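Local coordinates for putative cell adhesion protein (Bacteroides thetaiotaomicron, PDB 4DGU) that is probably a fimbrillin-like pilus subunit that serves cell adhesion on the bacterial surface, and here exchanges its C-terminal strand with a second copy, at the interface of chains A and B. Sequence-based numbering; all coordinates share one arbitrary frame. Chains: chain A/B, putative cell adhesion protein.

Contact 1: the interface of chains A and B. Residues chain A 28, 223, 225; chain B 242, 244.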
# COMPACT_ATOMS: atom_id res chain seq x y z
N ARG A 28 -6.00 -7.71 -11.23
CA ARG A 28 -5.48 -7.56 -12.56
C ARG A 28 -4.26 -8.50 -12.72
O ARG A 28 -3.40 -8.55 -11.85
CB ARG A 28 -5.07 -6.09 -12.77
CG ARG A 28 -4.24 -5.78 -14.03
CD ARG A 28 -5.06 -5.84 -15.29
NE ARG A 28 -5.85 -4.63 -15.46
CZ ARG A 28 -7.14 -4.61 -15.77
NH1 ARG A 28 -7.81 -5.74 -15.93
NH2 ARG A 28 -7.78 -3.45 -15.91
N GLY A 223 2.46 -13.17 -13.67
CA GLY A 223 1.18 -12.48 -13.77
C GLY A 223 1.28 -10.98 -13.60
O GLY A 223 0.28 -10.29 -13.80
N THR A 225 2.55 -6.97 -14.12
CA THR A 225 2.71 -6.03 -15.22
C THR A 225 3.43 -4.84 -14.66
O THR A 225 3.22 -4.46 -13.51
CB THR A 225 1.37 -5.64 -15.88
OG1 THR A 225 0.53 -6.79 -16.04
CG2 THR A 225 1.57 -4.99 -17.24
N ASN B 242 1.80 -4.07 -10.71
CA ASN B 242 0.97 -4.84 -9.78
C ASN B 242 1.60 -6.19 -9.59
O ASN B 242 2.35 -6.68 -10.44
CB ASN B 242 -0.55 -4.95 -10.18
CG ASN B 242 -0.80 -5.45 -11.57
OD1 ASN B 242 -0.10 -6.30 -12.10
ND2 ASN B 242 -1.88 -4.98 -12.17
N PRO B 244 0.04 -9.60 -8.78
CA PRO B 244 -1.05 -10.53 -8.46
C PRO B 244 -0.56 -11.89 -7.97
O PRO B 244 0.63 -12.22 -8.06
CB PRO B 244 -1.75 -10.70 -9.81
CG PRO B 244 -0.65 -10.63 -10.76
CD PRO B 244 0.29 -9.57 -10.23
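An antiparallel beta bridge joins A:Thr225, the first residue of strand 225-230, to B:Asn242, the last residue of strand 237-242, where the C-terminal strand of chain B lies along the sheet of chain A. The backbone N of B:Asn242 donates to the carbonyl O of A:Thr225 at 3.2 Å. The donor approaches nearly in line with the carbonyl, with a C=O...N angle of 161°. In the return direction the strands are wider apart: the carbonyl O of B:Asn242 stays 3.7 Å from the backbone N of A:Thr225. The side-chain amide may partly make up for this. With chi1 at 52°, CG of B:Asn242 sits between its own backbone N and carbonyl carbon, which swings the amide back towards chain A and sets its OD1 3.4 Å from the N of A:Thr225, a weak and bent hydrogen bond. The side chains of A:Thr225 and B:Asn242 run alongside each other in the same direction.

The other end of the amide, ND2, points to the aliphatic root of A:Arg28, passing CB at 3.4 Å. Here the two side chains cross at a slant, and the guanidinium plane is turned 59° from the amide. A:Arg28 bends at chi2 and chi3, so its stem, rather than its charged head, is what meets the asparagine.

Two residues further on, the ring of B:Pro244 settles against the loop backbones of chain A. Its CB lies 3.4 Å from the carbonyl O of A:Arg28, while its CG approaches the O of A:Gly223 at 3.2 Å. The pyrrolidine thus rests by its CB and CG against two neighbouring carbonyl oxygens of chain A. In the fold, the site marks where the incoming strand of chain B ends and its tail passes over into the loops of chain A around residues 28 and 223.

Contact 2: the interface of chains A and B. Residues chain A 244, 246; chain B 22-23, 29, 31, 222-223.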
# COMPACT_ATOMS: atom_id res chain seq x y z
N PRO A 244 -1.27 8.86 10.03
CA PRO A 244 -1.45 7.85 11.07
C PRO A 244 -2.88 7.88 11.64
O PRO A 244 -3.58 8.90 11.60
CB PRO A 244 -0.41 8.26 12.10
CG PRO A 244 -0.39 9.73 12.01
CD PRO A 244 -0.48 10.00 10.53
N TYR A 246 -5.44 7.10 14.87
CA TYR A 246 -5.56 7.12 16.31
C TYR A 246 -6.72 6.14 16.65
O TYR A 246 -7.89 6.52 16.59
CB TYR A 246 -5.77 8.55 16.81
CG TYR A 246 -4.52 9.42 16.77
CD1 TYR A 246 -3.74 9.60 17.90
CD2 TYR A 246 -4.19 10.15 15.63
CE1 TYR A 246 -2.65 10.47 17.91
CE2 TYR A 246 -3.08 11.01 15.61
CZ TYR A 246 -2.31 11.17 16.76
OH TYR A 246 -1.22 12.01 16.80
N LEU B 22 -0.97 9.75 22.35
CA LEU B 22 -0.33 8.48 21.98
C LEU B 22 -0.50 8.16 20.52
O LEU B 22 -1.61 8.10 20.00
CB LEU B 22 -0.77 7.31 22.84
CG LEU B 22 -0.52 7.48 24.34
CD1 LEU B 22 -1.16 6.36 25.09
CD2 LEU B 22 0.98 7.59 24.68
N SER B 23 0.66 8.01 19.88
CA SER B 23 0.90 7.77 18.46
C SER B 23 0.62 6.31 18.03
O SER B 23 0.63 5.39 18.85
CB SER B 23 2.35 8.16 18.13
OG SER B 23 2.57 9.54 18.40
N THR B 29 3.73 9.97 13.72
CA THR B 29 2.79 11.09 13.76
C THR B 29 3.59 12.37 13.67
O THR B 29 4.82 12.35 13.87
CB THR B 29 1.91 11.04 15.03
OG1 THR B 29 2.72 11.22 16.17
CG2 THR B 29 1.15 9.75 15.17
N ASN B 31 3.63 14.50 15.90
CA ASN B 31 4.07 14.65 17.30
C ASN B 31 5.40 13.91 17.52
O ASN B 31 6.26 14.36 18.29
CB ASN B 31 2.98 14.14 18.25
CG ASN B 31 1.77 15.05 18.30
OD1 ASN B 31 0.87 14.97 17.45
ND2 ASN B 31 1.74 15.96 19.26
N ALA B 222 -5.49 15.38 11.52
CA ALA B 222 -4.68 15.69 12.69
C ALA B 222 -3.69 14.54 12.90
O ALA B 222 -4.11 13.36 12.84
CB ALA B 222 -5.60 15.85 13.92
N GLY B 223 -2.40 14.86 13.08
CA GLY B 223 -1.34 13.87 13.24
C GLY B 223 -0.57 13.55 11.97
O GLY B 223 0.53 12.97 12.03
O HOH W 1 -3.53 11.49 10.71
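The C-terminal tail of chain A, beyond its strand 237-242, runs over loops of chain B around residues 22-23, 29 and 222-223 and reaches the short helix 30-33. A:Tyr246 carries much of this contact, with 58 Å² of its surface hidden by the partner. A chi1 of -75° keeps its ring anti to the carbonyl carbon, and the ring projects into chain B with different loops along its two edges. At one edge, CE1 lies 3.3 Å from the carbonyl O of B:Leu22, which is raised somewhat from the ring plane. At the opposite edge, CE2 comes within 3.8 Å of the carbonyl O of B:Ala222, displaced towards the other face. The methyl CG2 of B:Thr29 stands over the phenol end, on the same face as the B:Leu22 oxygen, 4.1 Å from CZ.

This methyl also packs against CG of A:Pro244 at 3.5 Å, so one threonine branch serves both tail residues. Its orientation is secured from behind by a hydrogen bond of 2.8 Å between OG1 of B:Thr29 and OG of B:Ser23, which draws the hydroxyl to the chain B side. Beyond the ring, the amide of B:Asn31 stands almost perpendicular to it, with its OD1 3.7 Å from the phenol OH of A:Tyr246, a polar neighbour rather than a bonded partner.

A water links the backbones, 2.7 Å from the O of A:Pro244 and 2.9 Å from the O of B:Ala222. An alanine in place of A:Tyr246 would probably open a gap between the 22-23 and 222-223 loops and leave the B:Thr29 methyl without its aromatic neighbour. The site thus holds the end of the exchanged tail on the partner chain by packing and a water bridge, among other possible contacts, and is likely to steady the strand that precedes it.

The centres of contact 1 and contact 2 lie about 34 Å apart, on opposite subunits of a two-fold interface. Each involves the C-terminal end of one chain and the receiving body of the other: Pro244 and Gly223 occur in both with the chains exchanged. Contact 1 takes in the end of chain B's strand 237-242 and the start of its tail, while contact 2 follows the tail of chain A further out, to A:Tyr246; by symmetry each has its twin. Such swapping could reflect strand-based assembly of pilus subunits, although the structure alone does not show that this dimer forms in the pilus.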